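2'-deoxycytidine 5'-triphosphate deaminase (Agrobacterium tumefaciens, PDB 2R9Q) probably deaminates dCTP to dUTP, a step that supplies the precursor for thymidine nucleotides. Local coordinates at residues L27-D32 / P95-L100; L43-G48 / R162-R167. All coordinates share one frame; numbering follows the deposited sequence.

Interaction 1: residues L27-D32 / P95-L100; sequences LKSEAD and PLMESL
K28 and S99 form an antiparallel hydrogen-bonded pair, K28 N giving a nearly straight bond to S99 O (2.7 Å, 172° at the hydrogen) and S99 N returning one to K28 O, while L27 and L100 make the neighbouring non-hydrogen-bonded pair. On the face of L27 and L100, methyl CD1 of L27 meets CD2 of L100 at 3.7 Å, the two side chains crossing obliquely, both against F168, with L43 on L27 and I166 on L100. K28 and S99 occupy the other face; there the K28 CB lies 3.8 Å from S99 OG, and the lysine chain beyond leads away. Past this pair the backbones stay close as far as S29 and E98, and the chain turns a corner at M97; here the hydroxyl of S29 takes over. OG is anti to the backbone N (chi1 -165°) and donates to E98 OE2 at 2.8 Å, approaching from above the carboxylate plane. The E98 chain bends at chi2 (68°), which swings CD back toward that hydroxyl. OE2 also forms a salt bridge with R46, which bonds S29 OG as well, so serine, glutamate and arginine close a small polar cluster. Farther along, E30 N reaches M97 O by a weak bond. The M97 chain, bent at chi3, brings CE to 3.8 Å from A31 CB and 4.0 Å from E30 CB; the E30 carboxylate itself pairs with R159. A short strand of the N-terminal domain is thus fixed by two backbone bonds, and the loop after it by a buried glutamate whose negative charge R46 would be expected to offset.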
ATOM      1  N   LEU B  27      34.804 -23.379 -13.640  1.00 86.47           N
ATOM      2  CA  LEU B  27      33.436 -23.197 -13.198  1.00 86.13           C
ATOM      3  C   LEU B  27      33.004 -24.534 -12.570  1.00 84.99           C
ATOM      4  O   LEU B  27      33.157 -25.601 -13.174  1.00 84.23           O
ATOM      5  CB  LEU B  27      32.551 -22.772 -14.390  1.00 86.13           C
ATOM      6  CG  LEU B  27      31.035 -23.002 -14.420  1.00 86.83           C
ATOM      7  CD1 LEU B  27      30.267 -22.335 -13.243  1.00 84.90           C
ATOM      8  CD2 LEU B  27      30.493 -22.529 -15.785  1.00 86.05           C
ATOM      9  N   LYS B  28      32.536 -24.479 -11.326  1.00 83.62           N
ATOM     10  CA  LYS B  28      32.169 -25.682 -10.597  1.00 82.73           C
ATOM     11  C   LYS B  28      30.704 -25.691 -10.252  1.00 81.05           C
ATOM     12  O   LYS B  28      30.049 -24.657 -10.275  1.00 79.91           O
ATOM     13  CB  LYS B  28      32.973 -25.814  -9.294  1.00 83.28           C
ATOM     14  CG  LYS B  28      34.450 -26.130  -9.451  1.00 83.45           C
ATOM     15  CD  LYS B  28      35.313 -24.948  -9.082  1.00 84.74           C
ATOM     16  CE  LYS B  28      36.668 -25.414  -8.614  1.00 86.11           C
ATOM     17  NZ  LYS B  28      36.602 -26.083  -7.278  1.00 86.13           N
ATOM     18  N   SER B  29      30.207 -26.874  -9.925  1.00 79.60           N
ATOM     19  CA  SER B  29      28.845 -27.019  -9.425  1.00 79.10           C
ATOM     20  C   SER B  29      28.728 -28.200  -8.478  1.00 78.65           C
ATOM     21  O   SER B  29      29.539 -29.104  -8.534  1.00 77.87           O
ATOM     22  CB  SER B  29      27.825 -27.149 -10.558  1.00 78.48           C
ATOM     23  OG  SER B  29      26.529 -26.936 -10.043  1.00 75.80           O
ATOM     24  N   GLU B  30      27.704 -28.168  -7.619  1.00 78.49           N
ATOM     25  CA  GLU B  30      27.440 -29.251  -6.669  1.00 78.49           C
ATOM     26  C   GLU B  30      26.964 -30.533  -7.338  1.00 78.12           C
ATOM     27  O   GLU B  30      26.985 -31.587  -6.716  1.00 78.18           O
ATOM     28  CB  GLU B  30      26.425 -28.821  -5.612  1.00 78.19           C
ATOM     29  CG  GLU B  30      26.979 -27.836  -4.599  1.00 78.16           C
ATOM     30  CD  GLU B  30      25.957 -27.409  -3.564  1.00 78.61           C
ATOM     31  OE1 GLU B  30      25.116 -28.231  -3.149  1.00 78.59           O
ATOM     32  OE2 GLU B  30      25.999 -26.243  -3.139  1.00 79.50           O
ATOM     33  N   ALA B  31      26.524 -30.438  -8.586  1.00 77.83           N
ATOM     34  CA  ALA B  31      26.082 -31.601  -9.357  1.00 77.72           C
ATOM     35  C   ALA B  31      26.324 -31.396 -10.845  1.00 77.59           C
ATOM     36  O   ALA B  31      26.698 -30.312 -11.287  1.00 76.79           O
ATOM     37  CB  ALA B  31      24.617 -31.884  -9.096  1.00 77.03           C
ATOM     38  N   ASP B  32      26.135 -32.460 -11.618  1.00 77.71           N
ATOM     39  CA  ASP B  32      26.237 -32.362 -13.071  1.00 77.40           C
ATOM     40  C   ASP B  32      25.254 -31.282 -13.506  1.00 76.63           C
ATOM     41  O   ASP B  32      24.193 -31.167 -12.924  1.00 76.15           O
ATOM     42  CB  ASP B  32      25.914 -33.703 -13.747  1.00 77.09           C
ATOM     43  N   PRO B  95      22.550 -19.352  -1.322  1.00 56.16           N
ATOM     44  CA  PRO B  95      23.745 -19.901  -1.977  1.00 57.18           C
ATOM     45  C   PRO B  95      23.388 -20.708  -3.200  1.00 57.54           C
ATOM     46  O   PRO B  95      22.463 -21.519  -3.185  1.00 56.63           O
ATOM     47  CB  PRO B  95      24.413 -20.767  -0.887  1.00 57.33           C
ATOM     48  CG  PRO B  95      23.936 -20.174   0.412  1.00 57.03           C
ATOM     49  CD  PRO B  95      22.503 -19.726   0.101  1.00 56.62           C
ATOM     50  N   LEU B  96      24.121 -20.438  -4.268  1.00 58.42           N
ATOM     51  CA  LEU B  96      23.889 -21.067  -5.523  1.00 58.91           C
ATOM     52  C   LEU B  96      24.758 -22.316  -5.585  1.00 59.88           C
ATOM     53  O   LEU B  96      25.795 -22.386  -4.937  1.00 59.45           O
ATOM     54  CB  LEU B  96      24.163 -20.072  -6.659  1.00 58.75           C
ATOM     55  CG  LEU B  96      23.257 -18.832  -6.807  1.00 57.10           C
ATOM     56  CD1 LEU B  96      23.853 -17.851  -7.842  1.00 56.07           C
ATOM     57  CD2 LEU B  96      21.818 -19.188  -7.152  1.00 53.57           C
ATOM     58  N   MET B  97      24.304 -23.324  -6.327  1.00 61.32           N
ATOM     59  CA  MET B  97      25.099 -24.540  -6.571  1.00 62.22           C
ATOM     60  C   MET B  97      26.435 -24.256  -7.362  1.00 62.99           C
ATOM     61  O   MET B  97      27.468 -24.871  -7.126  1.00 62.14           O
ATOM     62  CB  MET B  97      24.233 -25.572  -7.288  1.00 62.44           C
ATOM     63  CG  MET B  97      23.077 -26.153  -6.470  1.00 61.88           C
ATOM     64  SD  MET B  97      22.003 -27.311  -7.389  1.00 60.75           S
ATOM     65  CE  MET B  97      23.170 -28.572  -7.851  1.00 62.61           C
ATOM     66  N   GLU B  98      26.410 -23.292  -8.269  1.00 64.31           N
ATOM     67  CA  GLU B  98      27.584 -22.972  -9.079  1.00 65.30           C
ATOM     68  C   GLU B  98      28.582 -22.084  -8.358  1.00 65.37           C
ATOM     69  O   GLU B  98      28.202 -21.172  -7.632  1.00 65.39           O
ATOM     70  CB  GLU B  98      27.178 -22.325 -10.394  1.00 65.23           C
ATOM     71  CG  GLU B  98      26.484 -23.282 -11.351  1.00 66.75           C
ATOM     72  CD  GLU B  98      25.111 -23.719 -10.861  1.00 67.53           C
ATOM     73  OE1 GLU B  98      24.331 -22.848 -10.380  1.00 65.27           O
ATOM     74  OE2 GLU B  98      24.826 -24.927 -10.951  1.00 66.62           O
ATOM     75  N   SER B  99      29.861 -22.384  -8.537  1.00 66.31           N
ATOM     76  CA  SER B  99      30.943 -21.539  -8.023  1.00 67.30           C
ATOM     77  C   SER B  99      32.030 -21.383  -9.082  1.00 67.39           C
ATOM     78  O   SER B  99      32.040 -22.099 -10.095  1.00 65.97           O
ATOM     79  CB  SER B  99      31.483 -21.993  -6.627  1.00 67.54           C
ATOM     80  OG  SER B  99      32.255 -23.181  -6.613  1.00 66.55           O
ATOM     81  N   LEU B 100      32.896 -20.398  -8.859  1.00 68.07           N
ATOM     82  CA  LEU B 100      33.840 -19.973  -9.878  1.00 69.08           C
ATOM     83  C   LEU B 100      35.310 -20.008  -9.428  1.00 69.48           C
ATOM     84  O   LEU B 100      35.624 -19.840  -8.257  1.00 68.68           O
ATOM     85  CB  LEU B 100      33.466 -18.575 -10.393  1.00 69.06           C
ATOM     86  CG  LEU B 100      32.100 -18.394 -11.071  1.00 69.84           C
ATOM     87  CD1 LEU B 100      31.845 -16.908 -11.279  1.00 68.56           C
ATOM     88  CD2 LEU B 100      31.976 -19.190 -12.407  1.00 68.97           C
TER

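Interaction 2: residues L43-G48 / R162-R167; sequences LDLRLG and RLSQIR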
ATOM      1  N   LEU B  43      24.932 -19.068 -18.874  1.00 60.30           N
ATOM      2  CA  LEU B  43      24.601 -20.232 -18.093  1.00 59.74           C
ATOM      3  C   LEU B  43      23.576 -19.895 -16.996  1.00 59.33           C
ATOM      4  O   LEU B  43      23.759 -18.981 -16.206  1.00 58.81           O
ATOM      5  CB  LEU B  43      25.887 -20.780 -17.490  1.00 59.97           C
ATOM      6  CG  LEU B  43      25.843 -21.803 -16.360  1.00 59.22           C
ATOM      7  CD1 LEU B  43      25.547 -23.208 -16.847  1.00 54.63           C
ATOM      8  CD2 LEU B  43      27.132 -21.702 -15.597  1.00 58.80           C
ATOM      9  N   ASP B  44      22.485 -20.644 -16.971  1.00 59.82           N
ATOM     10  CA  ASP B  44      21.567 -20.697 -15.821  1.00 60.10           C
ATOM     11  C   ASP B  44      22.253 -21.136 -14.533  1.00 59.50           C
ATOM     12  O   ASP B  44      23.113 -22.023 -14.530  1.00 58.53           O
ATOM     13  CB  ASP B  44      20.377 -21.613 -16.093  1.00 59.93           C
ATOM     14  CG  ASP B  44      19.374 -20.985 -17.042  1.00 60.84           C
ATOM     15  OD1 ASP B  44      19.688 -19.902 -17.603  1.00 60.32           O
ATOM     16  OD2 ASP B  44      18.278 -21.574 -17.210  1.00 57.10           O
ATOM     17  N   LEU B  45      21.861 -20.459 -13.461  1.00 58.88           N
ATOM     18  CA  LEU B  45      22.334 -20.710 -12.121  1.00 58.50           C
ATOM     19  C   LEU B  45      21.216 -21.353 -11.317  1.00 57.99           C
ATOM     20  O   LEU B  45      20.061 -20.981 -11.445  1.00 58.24           O
ATOM     21  CB  LEU B  45      22.784 -19.404 -11.450  1.00 58.29           C
ATOM     22  CG  LEU B  45      23.912 -18.607 -12.089  1.00 56.90           C
ATOM     23  CD1 LEU B  45      23.904 -17.183 -11.485  1.00 56.26           C
ATOM     24  CD2 LEU B  45      25.253 -19.327 -11.915  1.00 54.69           C
ATOM     25  N   ARG B  46      21.577 -22.317 -10.490  1.00 57.75           N
ATOM     26  CA  ARG B  46      20.637 -23.086  -9.723  1.00 57.86           C
ATOM     27  C   ARG B  46      20.791 -22.790  -8.249  1.00 56.70           C
ATOM     28  O   ARG B  46      21.892 -22.675  -7.750  1.00 54.29           O
ATOM     29  CB  ARG B  46      20.864 -24.592  -9.928  1.00 58.67           C
ATOM     30  CG  ARG B  46      20.701 -25.119 -11.334  1.00 58.93           C
ATOM     31  CD  ARG B  46      21.061 -26.583 -11.421  1.00 59.63           C
ATOM     32  NE  ARG B  46      22.510 -26.835 -11.347  1.00 59.45           N
ATOM     33  CZ  ARG B  46      23.064 -28.040 -11.513  1.00 61.07           C
ATOM     34  NH1 ARG B  46      24.373 -28.191 -11.414  1.00 62.67           N
ATOM     35  NH2 ARG B  46      22.319 -29.094 -11.788  1.00 58.95           N
ATOM     36  N   LEU B  47      19.658 -22.726  -7.569  1.00 57.04           N
ATOM     37  CA  LEU B  47      19.595 -22.647  -6.113  1.00 57.43           C
ATOM     38  C   LEU B  47      20.123 -23.903  -5.433  1.00 57.92           C
ATOM     39  O   LEU B  47      19.886 -25.055  -5.880  1.00 56.73           O
ATOM     40  CB  LEU B  47      18.152 -22.404  -5.615  1.00 57.14           C
ATOM     41  CG  LEU B  47      17.305 -21.287  -6.239  1.00 55.06           C
ATOM     42  CD1 LEU B  47      15.980 -21.140  -5.486  1.00 51.61           C
ATOM     43  CD2 LEU B  47      18.079 -19.986  -6.323  1.00 52.54           C
ATOM     44  N   GLY B  48      20.852 -23.648  -4.356  1.00 58.49           N
ATOM     45  CA  GLY B  48      21.264 -24.665  -3.406  1.00 59.53           C
ATOM     46  C   GLY B  48      20.106 -25.108  -2.500  1.00 60.16           C
ATOM     47  O   GLY B  48      18.944 -24.844  -2.790  1.00 58.97           O
ATOM     48  N   ARG B 162      16.002 -22.301 -11.256  1.00 57.08           N
ATOM     49  CA  ARG B 162      16.843 -21.458 -12.088  1.00 57.74           C
ATOM     50  C   ARG B 162      16.143 -20.139 -12.280  1.00 57.85           C
ATOM     51  O   ARG B 162      15.148 -20.087 -12.939  1.00 57.04           O
ATOM     52  CB  ARG B 162      17.105 -22.153 -13.411  1.00 56.99           C
ATOM     53  CG  ARG B 162      18.085 -23.289 -13.267  1.00 58.09           C
ATOM     54  CD  ARG B 162      17.827 -24.446 -14.174  1.00 56.65           C
ATOM     55  NE  ARG B 162      17.843 -24.009 -15.556  1.00 58.77           N
ATOM     56  CZ  ARG B 162      17.871 -24.794 -16.630  1.00 58.86           C
ATOM     57  NH1 ARG B 162      17.909 -26.104 -16.526  1.00 58.89           N
ATOM     58  NH2 ARG B 162      17.879 -24.245 -17.836  1.00 61.27           N
ATOM     59  N   LEU B 163      16.640 -19.083 -11.647  1.00 59.50           N
ATOM     60  CA  LEU B 163      15.993 -17.765 -11.736  1.00 59.69           C
ATOM     61  C   LEU B 163      16.855 -16.763 -12.494  1.00 59.42           C
ATOM     62  O   LEU B 163      16.362 -15.808 -13.083  1.00 58.59           O
ATOM     63  CB  LEU B 163      15.604 -17.263 -10.360  1.00 60.02           C
ATOM     64  CG  LEU B 163      14.525 -17.952  -9.497  1.00 60.94           C
ATOM     65  CD1 LEU B 163      15.016 -19.263  -8.899  1.00 62.14           C
ATOM     66  CD2 LEU B 163      14.137 -17.046  -8.344  1.00 60.42           C
ATOM     67  N   SER B 164      18.130 -17.081 -12.589  1.00 60.03           N
ATOM     68  CA  SER B 164      19.135 -16.158 -13.029  1.00 60.12           C
ATOM     69  C   SER B 164      20.092 -16.811 -13.990  1.00 59.46           C
ATOM     70  O   SER B 164      20.171 -18.018 -14.059  1.00 59.19           O
ATOM     71  CB  SER B 164      19.881 -15.685 -11.793  1.00 59.92           C
ATOM     72  OG  SER B 164      20.702 -14.605 -12.100  1.00 61.93           O
ATOM     73  N   GLN B 165      20.818 -15.993 -14.737  1.00 59.99           N
ATOM     74  CA  GLN B 165      21.897 -16.469 -15.604  1.00 60.14           C
ATOM     75  C   GLN B 165      23.142 -15.567 -15.632  1.00 59.78           C
ATOM     76  O   GLN B 165      23.072 -14.365 -15.419  1.00 58.32           O
ATOM     77  CB  GLN B 165      21.403 -16.770 -17.007  1.00 60.06           C
ATOM     78  CG  GLN B 165      20.573 -15.749 -17.623  1.00 60.85           C
ATOM     79  CD  GLN B 165      19.898 -16.227 -18.875  1.00 63.50           C
ATOM     80  OE1 GLN B 165      19.615 -15.430 -19.765  1.00 66.32           O
ATOM     81  NE2 GLN B 165      19.654 -17.532 -18.978  1.00 64.89           N
ATOM     82  N   ILE B 166      24.282 -16.212 -15.869  1.00 60.33           N
ATOM     83  CA  ILE B 166      25.589 -15.584 -15.885  1.00 60.64           C
ATOM     84  C   ILE B 166      26.212 -15.686 -17.304  1.00 61.05           C
ATOM     85  O   ILE B 166      26.259 -16.761 -17.903  1.00 60.46           O
ATOM     86  CB  ILE B 166      26.484 -16.191 -14.763  1.00 60.29           C
ATOM     87  CG1 ILE B 166      27.807 -15.440 -14.606  1.00 61.25           C
ATOM     88  CG2 ILE B 166      26.771 -17.661 -14.977  1.00 60.14           C
ATOM     89  CD1 ILE B 166      28.638 -15.995 -13.490  1.00 60.42           C
ATOM     90  N   ARG B 167      26.644 -14.547 -17.839  1.00 60.69           N
ATOM     91  CA  ARG B 167      27.349 -14.466 -19.123  1.00 61.11           C
ATOM     92  C   ARG B 167      28.827 -14.175 -18.869  1.00 61.02           C
ATOM     93  O   ARG B 167      29.165 -13.265 -18.128  1.00 59.36           O
ATOM     94  CB  ARG B 167      26.722 -13.364 -19.973  1.00 60.94           C
ATOM     95  CG  ARG B 167      27.421 -13.028 -21.283  1.00 60.14           C
ATOM     96  CD  ARG B 167      26.519 -12.182 -22.165  1.00 59.25           C
ATOM     97  NE  ARG B 167      25.374 -12.932 -22.717  1.00 58.63           N
ATOM     98  CZ  ARG B 167      24.461 -12.421 -23.533  1.00 55.67           C
ATOM     99  NH1 ARG B 167      24.517 -11.155 -23.881  1.00 58.60           N
ATOM    100  NH2 ARG B 167      23.476 -13.176 -23.995  1.00 55.09           N
TER
HETATM  101  O   HOH W   1      18.755 -19.463  -9.743  1.00 34.03           O
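L45 and I166 meet at the apolar centre, where methyl CD2 of L45 lies 3.8 Å from CG2 of I166 as the two side chains cross. L43 lies beside I166 on the same face, pointing the same way, and L144 and L96 pack on L45 from the adjoining sheet. Farther along, CD1 of L163 touches the isobutyl end of L47, the two at about a right angle. At the L43 end the antiparallel backbones exchange bonds in both directions between L43 and I166; next, L45 N donates to S164 O. Beyond it a water bridges L45 O and L163 N, donating to the carbonyl at 2.6 Å and accepting from the amide. On the opposite face D44 spreads its carboxylate between two side chains, R162 on OD2 and Q165 on OD1. R162 grips OD2 side-on with NH2 (2.8 Å) and NE (3.0 Å), the oxygen lying near the guanidinium plane, which stands 68° from the carboxylate plane. OD1 receives Q165 NE2 at 2.7 Å, nearly along its C-O axis. K113 also pairs with D44 OD2, and D34 and D36 hold the R162 NH1. One buried aspartate thus ties its own strand to R162 and Q165, its charge probably balanced by R162 and K113.

How the interactions relate
From the N terminus the chain passes 27-32, then 43-48, then 95-100 and last 162-167, so the two contacts cross rather than nest. Interaction 1 closes a loop of 62 residues that contains 43-48; interaction 2 closes one of 113 residues that contains 95-100. Each pairs two strands of a different antiparallel sheet of the N-terminal domain, 27-28 with 91-101 in one and 42-46 with 162-170 in the other. Their centres are about 10 Å apart, and they touch where M97 N bonds R46 O at 2.9 Å. Here the chain leaving strand 42-46 meets the corner at M97, and the two sheets are packed against each other through L45.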